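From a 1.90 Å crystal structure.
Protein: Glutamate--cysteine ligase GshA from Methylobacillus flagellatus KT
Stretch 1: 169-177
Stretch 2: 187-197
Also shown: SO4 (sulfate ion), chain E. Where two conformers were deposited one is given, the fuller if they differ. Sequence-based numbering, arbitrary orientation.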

ATOM      1  N   PHE A 169      -8.091 -27.709  -9.759  1.00 19.38           N
ATOM      2  CA  PHE A 169      -8.089 -26.294  -9.382  1.00 18.00           C
ATOM      3  C   PHE A 169      -9.513 -25.773  -9.304  1.00 19.20           C
ATOM      4  O   PHE A 169     -10.182 -25.588 -10.332  1.00 17.60           O
ATOM      5  CB  PHE A 169      -7.318 -25.447 -10.386  1.00 17.87           C
ATOM      6  CG  PHE A 169      -7.155 -23.995  -9.964  1.00 16.02           C
ATOM      7  CD1 PHE A 169      -6.166 -23.637  -9.053  1.00 18.18           C
ATOM      8  CD2 PHE A 169      -7.969 -23.010 -10.491  1.00 15.43           C
ATOM      9  CE1 PHE A 169      -5.975 -22.309  -8.676  1.00 17.88           C
ATOM     10  CE2 PHE A 169      -7.794 -21.670 -10.119  1.00 17.78           C
ATOM     11  CZ  PHE A 169      -6.798 -21.321  -9.213  1.00 17.77           C
ATOM     12  N   ASP A 170      -9.968 -25.545  -8.090  1.00 19.68           N
ATOM     13  CA  ASP A 170     -11.297 -24.979  -7.910  1.00 21.80           C
ATOM     14  C   ASP A 170     -11.181 -23.695  -7.135  1.00 21.72           C
ATOM     15  O   ASP A 170     -10.894 -23.725  -5.946  1.00 21.89           O
ATOM     16  CB  ASP A 170     -12.246 -25.922  -7.184  1.00 22.84           C
ATOM     17  CG  ASP A 170     -13.628 -25.272  -7.004  1.00 26.49           C
ATOM     18  OD1 ASP A 170     -13.807 -24.430  -6.110  1.00 37.30           O
ATOM     19  OD2 ASP A 170     -14.517 -25.536  -7.796  1.00 36.46           O
ATOM     20  N   SER A 171     -11.416 -22.558  -7.799  1.00 21.67           N
ATOM     21  CA  SER A 171     -11.209 -21.294  -7.135  1.00 22.50           C
ATOM     22  C   SER A 171     -12.394 -20.836  -6.392  1.00 22.68           C
ATOM     23  O   SER A 171     -13.557 -21.168  -6.663  1.00 22.54           O
ATOM     24  CB  SER A 171     -10.791 -20.180  -8.106  1.00 22.92           C
ATOM     25  OG  SER A 171     -11.826 -19.909  -9.030  1.00 26.39           O
ATOM     26  N   CYS A 172     -12.062 -19.945  -5.495  1.00 22.82           N
ATOM     27  CA  CYS A 172     -12.957 -19.309  -4.609  0.70 22.92           C
ATOM     28  C   CYS A 172     -13.739 -18.169  -5.417  1.00 22.45           C
ATOM     29  O   CYS A 172     -14.965 -17.986  -5.348  1.00 23.40           O
ATOM     30  CB  CYS A 172     -12.012 -18.860  -3.415  0.70 24.22           C
ATOM     31  SG  CYS A 172     -10.533 -20.158  -2.794  0.70 21.97           S
ATOM     32  N   ALA A 173     -12.983 -17.430  -6.205  1.00 20.61           N
ATOM     33  CA  ALA A 173     -13.497 -16.315  -6.955  1.00 19.52           C
ATOM     34  C   ALA A 173     -12.880 -16.285  -8.343  1.00 16.74           C
ATOM     35  O   ALA A 173     -11.887 -16.965  -8.612  1.00 16.16           O
ATOM     36  CB  ALA A 173     -13.185 -15.011  -6.210  1.00 20.67           C
ATOM     37  N   ILE A 174     -13.464 -15.466  -9.205  1.00 14.99           N
ATOM     38  CA  ILE A 174     -13.085 -15.369 -10.608  1.00 14.37           C
ATOM     39  C   ILE A 174     -12.833 -13.906 -10.942  1.00 14.39           C
ATOM     40  O   ILE A 174     -13.743 -13.094 -10.814  1.00 15.61           O
ATOM     41  CB  ILE A 174     -14.207 -15.905 -11.506  1.00 14.36           C
ATOM     42  CG1 ILE A 174     -14.483 -17.382 -11.166  1.00 14.40           C
ATOM     43  CG2 ILE A 174     -13.877 -15.720 -13.008  1.00 13.88           C
ATOM     44  CD1 ILE A 174     -15.851 -17.853 -11.672  1.00 16.32           C
ATOM     45  N   LEU A 175     -11.624 -13.579 -11.377  1.00 13.50           N
ATOM     46  CA  LEU A 175     -11.281 -12.226 -11.777  1.00 13.62           C
ATOM     47  C   LEU A 175     -11.360 -12.090 -13.273  1.00 12.91           C
ATOM     48  O   LEU A 175     -10.691 -12.810 -14.011  1.00 13.94           O
ATOM     49  CB  LEU A 175      -9.873 -11.837 -11.286  1.00 14.19           C
ATOM     50  CG  LEU A 175      -9.385 -10.432 -11.643  1.00 13.99           C
ATOM     51  CD1 LEU A 175     -10.274  -9.353 -10.980  1.00 12.50           C
ATOM     52  CD2 LEU A 175      -7.883 -10.200 -11.230  1.00 13.11           C
ATOM     53  N   LEU A 176     -12.239 -11.206 -13.727  1.00 12.78           N
ATOM     54  CA  LEU A 176     -12.332 -10.886 -15.138  1.00 12.14           C
ATOM     55  C   LEU A 176     -11.280  -9.881 -15.588  1.00 12.86           C
ATOM     56  O   LEU A 176     -11.220  -8.756 -15.077  1.00 13.65           O
ATOM     57  CB  LEU A 176     -13.716 -10.319 -15.459  1.00 12.09           C
ATOM     58  CG  LEU A 176     -14.898 -11.211 -15.143  1.00 12.29           C
ATOM     59  CD1 LEU A 176     -16.203 -10.382 -15.243  1.00 12.58           C
ATOM     60  CD2 LEU A 176     -14.883 -12.440 -16.090  1.00 11.37           C
ATOM     61  N   ASN A 177     -10.469 -10.266 -16.574  1.00 12.38           N
ATOM     62  CA  ASN A 177      -9.655  -9.318 -17.337  1.00 12.25           C
ATOM     63  C   ASN A 177     -10.168  -9.260 -18.789  1.00 13.98           C
ATOM     64  O   ASN A 177      -9.426  -8.970 -19.718  1.00 15.91           O
ATOM     65  CB  ASN A 177      -8.174  -9.684 -17.271  1.00 11.46           C
ATOM     66  CG  ASN A 177      -7.268  -8.545 -17.667  1.00 12.89           C
ATOM     67  OD1 ASN A 177      -6.527  -8.637 -18.660  1.00 14.34           O
ATOM     68  ND2 ASN A 177      -7.330  -7.447 -16.898  1.00 12.16           N
ATOM     69  N   ILE A 187     -22.127 -19.678 -19.960  1.00 11.94           N
ATOM     70  CA  ILE A 187     -21.236 -20.457 -19.096  1.00 11.84           C
ATOM     71  C   ILE A 187     -20.776 -19.687 -17.835  1.00 12.25           C
ATOM     72  O   ILE A 187     -20.422 -20.310 -16.821  1.00 12.55           O
ATOM     73  CB  ILE A 187     -20.018 -21.034 -19.891  1.00 11.51           C
ATOM     74  CG1 ILE A 187     -19.340 -22.190 -19.106  1.00 12.87           C
ATOM     75  CG2 ILE A 187     -18.984 -19.940 -20.267  1.00  9.63           C
ATOM     76  CD1 ILE A 187     -18.263 -22.953 -19.939  1.00 11.47           C
ATOM     77  N   LEU A 188     -20.821 -18.365 -17.880  1.00 11.98           N
ATOM     78  CA  LEU A 188     -20.473 -17.539 -16.715  1.00 13.32           C
ATOM     79  C   LEU A 188     -21.683 -17.101 -15.875  1.00 14.30           C
ATOM     80  O   LEU A 188     -21.500 -16.350 -14.895  1.00 15.50           O
ATOM     81  CB  LEU A 188     -19.681 -16.290 -17.145  1.00 12.77           C
ATOM     82  CG  LEU A 188     -18.336 -16.496 -17.840  1.00 16.07           C
ATOM     83  CD1 LEU A 188     -17.533 -15.162 -18.038  1.00 14.75           C
ATOM     84  CD2 LEU A 188     -17.513 -17.558 -17.161  1.00 18.13           C
ATOM     85  N   GLN A 189     -22.891 -17.561 -16.229  1.00 13.06           N
ATOM     86  CA  GLN A 189     -24.105 -17.152 -15.517  1.00 13.51           C
ATOM     87  C   GLN A 189     -24.577 -18.200 -14.497  1.00 13.80           C
ATOM     88  O   GLN A 189     -24.509 -19.412 -14.735  1.00 13.60           O
ATOM     89  CB  GLN A 189     -25.228 -16.864 -16.514  1.00 13.38           C
ATOM     90  CG  GLN A 189     -24.900 -15.712 -17.466  1.00 14.40           C
ATOM     91  CD  GLN A 189     -26.023 -15.400 -18.435  1.00 16.94           C
ATOM     92  OE1 GLN A 189     -27.200 -15.540 -18.080  1.00 18.35           O
ATOM     93  NE2 GLN A 189     -25.676 -14.925 -19.658  1.00 15.00           N
ATOM     94  N   GLY A 190     -25.079 -17.728 -13.362  1.00 14.04           N
ATOM     95  CA  GLY A 190     -25.629 -18.599 -12.327  1.00 14.58           C
ATOM     96  C   GLY A 190     -24.588 -19.434 -11.608  1.00 15.04           C
ATOM     97  O   GLY A 190     -24.878 -20.557 -11.172  1.00 14.88           O
ATOM     98  N   LEU A 191     -23.359 -18.915 -11.490  1.00 15.35           N
ATOM     99  CA  LEU A 191     -22.282 -19.624 -10.813  1.00 14.45           C
ATOM    100  C   LEU A 191     -22.322 -19.402  -9.300  1.00 17.05           C
ATOM    101  O   LEU A 191     -22.798 -18.350  -8.820  1.00 16.88           O
ATOM    102  CB  LEU A 191     -20.916 -19.191 -11.353  1.00 15.31           C
ATOM    103  CG  LEU A 191     -20.574 -19.471 -12.828  1.00 13.20           C
ATOM    104  CD1 LEU A 191     -19.233 -18.704 -13.255  1.00 12.47           C
ATOM    105  CD2 LEU A 191     -20.458 -20.974 -13.051  1.00 11.84           C
ATOM    106  N   GLU A 192     -21.784 -20.375  -8.558  1.00 17.68           N
ATOM    107  CA  GLU A 192     -21.566 -20.235  -7.107  1.00 19.08           C
ATOM    108  C   GLU A 192     -20.401 -19.288  -6.746  1.00 20.61           C
ATOM    109  O   GLU A 192     -20.423 -18.677  -5.682  1.00 20.80           O
ATOM    110  CB  GLU A 192     -21.275 -21.591  -6.464  1.00 18.75           C
ATOM    111  CG  GLU A 192     -22.400 -22.548  -6.546  1.00 20.49           C
ATOM    112  CD  GLU A 192     -22.078 -23.937  -5.994  1.00 20.77           C
ATOM    113  OE1 GLU A 192     -20.951 -24.196  -5.461  1.00 19.93           O
ATOM    114  OE2 GLU A 192     -22.985 -24.776  -6.096  1.00 21.01           O
ATOM    115  N   GLN A 193     -19.402 -19.203  -7.608  1.00 20.19           N
ATOM    116  CA  GLN A 193     -18.229 -18.358  -7.391  1.00 20.56           C
ATOM    117  C   GLN A 193     -18.534 -16.911  -7.756  1.00 21.35           C
ATOM    118  O   GLN A 193     -19.223 -16.641  -8.742  1.00 22.76           O
ATOM    119  CB  GLN A 193     -17.097 -18.844  -8.279  1.00 19.85           C
ATOM    120  CG  GLN A 193     -16.560 -20.202  -7.921  1.00 19.54           C
ATOM    121  CD  GLN A 193     -16.224 -21.043  -9.141  1.00 17.78           C
ATOM    122  OE1 GLN A 193     -16.982 -21.056 -10.142  1.00 16.65           O
ATOM    123  NE2 GLN A 193     -15.111 -21.761  -9.076  1.00 15.79           N
ATOM    124  N   SER A 194     -18.020 -15.962  -6.985  1.00 20.27           N
ATOM    125  CA  SER A 194     -18.206 -14.559  -7.331  1.00 20.57           C
ATOM    126  C   SER A 194     -17.355 -14.123  -8.488  1.00 18.70           C
ATOM    127  O   SER A 194     -16.173 -14.511  -8.578  1.00 18.12           O
ATOM    128  CB  SER A 194     -17.870 -13.681  -6.135  1.00 22.15           C
ATOM    129  OG  SER A 194     -18.789 -13.992  -5.102  1.00 27.20           O
ATOM    130  N   LEU A 195     -17.955 -13.352  -9.391  1.00 17.05           N
ATOM    131  CA  LEU A 195     -17.208 -12.689 -10.420  1.00 16.47           C
ATOM    132  C   LEU A 195     -16.707 -11.331  -9.889  1.00 16.09           C
ATOM    133  O   LEU A 195     -17.408 -10.675  -9.090  1.00 14.27           O
ATOM    134  CB  LEU A 195     -18.057 -12.457 -11.665  1.00 17.36           C
ATOM    135  CG  LEU A 195     -18.568 -13.689 -12.439  1.00 18.35           C
ATOM    136  CD1 LEU A 195     -19.502 -13.202 -13.548  1.00 18.63           C
ATOM    137  CD2 LEU A 195     -17.421 -14.505 -13.045  1.00 18.70           C
ATOM    138  N   ILE A 196     -15.515 -10.946 -10.336  1.00 14.54           N
ATOM    139  CA  ILE A 196     -14.900  -9.670  -9.987  1.00 15.16           C
ATOM    140  C   ILE A 196     -14.523  -8.952 -11.275  1.00 15.54           C
ATOM    141  O   ILE A 196     -13.691  -9.433 -12.035  1.00 16.45           O
ATOM    142  CB  ILE A 196     -13.631  -9.843  -9.126  1.00 15.91           C
ATOM    143  CG1 ILE A 196     -13.936 -10.648  -7.848  1.00 16.94           C
ATOM    144  CG2 ILE A 196     -12.998  -8.432  -8.826  1.00 13.95           C
ATOM    145  CD1 ILE A 196     -12.722 -11.274  -7.152  1.00 19.25           C
ATOM    146  N   PRO A 197     -15.149  -7.812 -11.571  1.00 17.03           N
ATOM    147  CA  PRO A 197     -16.274  -7.178 -10.902  1.00 18.45           C
ATOM    148  C   PRO A 197     -17.535  -8.048 -11.016  1.00 18.78           C
ATOM    149  O   PRO A 197     -17.607  -8.894 -11.902  1.00 17.19           O
ATOM    150  CB  PRO A 197     -16.455  -5.876 -11.691  1.00 18.45           C
ATOM    151  CG  PRO A 197     -15.830  -6.101 -12.982  1.00 18.69           C
ATOM    152  CD  PRO A 197     -14.752  -7.091 -12.802  1.00 16.56           C
TER
HETATM  153  S   SO4 E 435     -25.352 -14.429 -11.865  0.50 41.38           S
HETATM  154  O1  SO4 E 435     -24.115 -14.164 -11.134  0.50 41.16           O
HETATM  155  O2  SO4 E 435     -26.110 -13.177 -11.988  0.50 40.63           O
HETATM  156  O3  SO4 E 435     -25.080 -14.935 -13.203  0.50 34.14           O
HETATM  157  O4  SO4 E 435     -26.141 -15.365 -11.080  0.50 39.84           O

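Two strands pair in parallel here, and main-chain hydrogen bonds carry the pairing. Ile174 is opposite Leu195, and Leu175 is opposite Ile196. Ile174 uses both of its main-chain polar atoms. Its N donates to Ser194 O at 2.9 Å, and its O accepts from Ile196 N at 2.8 Å. Ile196 O then accepts from Leu176 N at 2.8 Å. The bonds thus alternate along the pair, as parallel strands require. Ile174 O also receives a CA-H...O contact from Leu195 CA at 3.5 Å.

Before the paired segment, a side chain takes over. Gln193 NE2 donates to Ser171 O at 2.9 Å, with a nearly straight N-H...O angle of 165°. This satisfies a carbonyl in the loop. Gln193 OE1 and NE2 also have partners elsewhere in the structure. Ser171 OG turns to its own stretch and donates to Ala173 O at 3.0 Å.

Apolar side chains pack around this polar frame. On one face, Ile174 CG2 meets Leu195 CD2 at 3.7 Å, and Ile174 CD1 meets Leu191 CD1 at 3.8 Å. On the other, Ile196 CG2 touches Leu175 CD1 at 3.6 Å, while Ile196 CD1 lies 3.9 Å from Ala173 CB.

Away from the contact, Gly190 N donates to sulfate O3 at 2.8 Å. The ion probably comes from the crystallisation liquor.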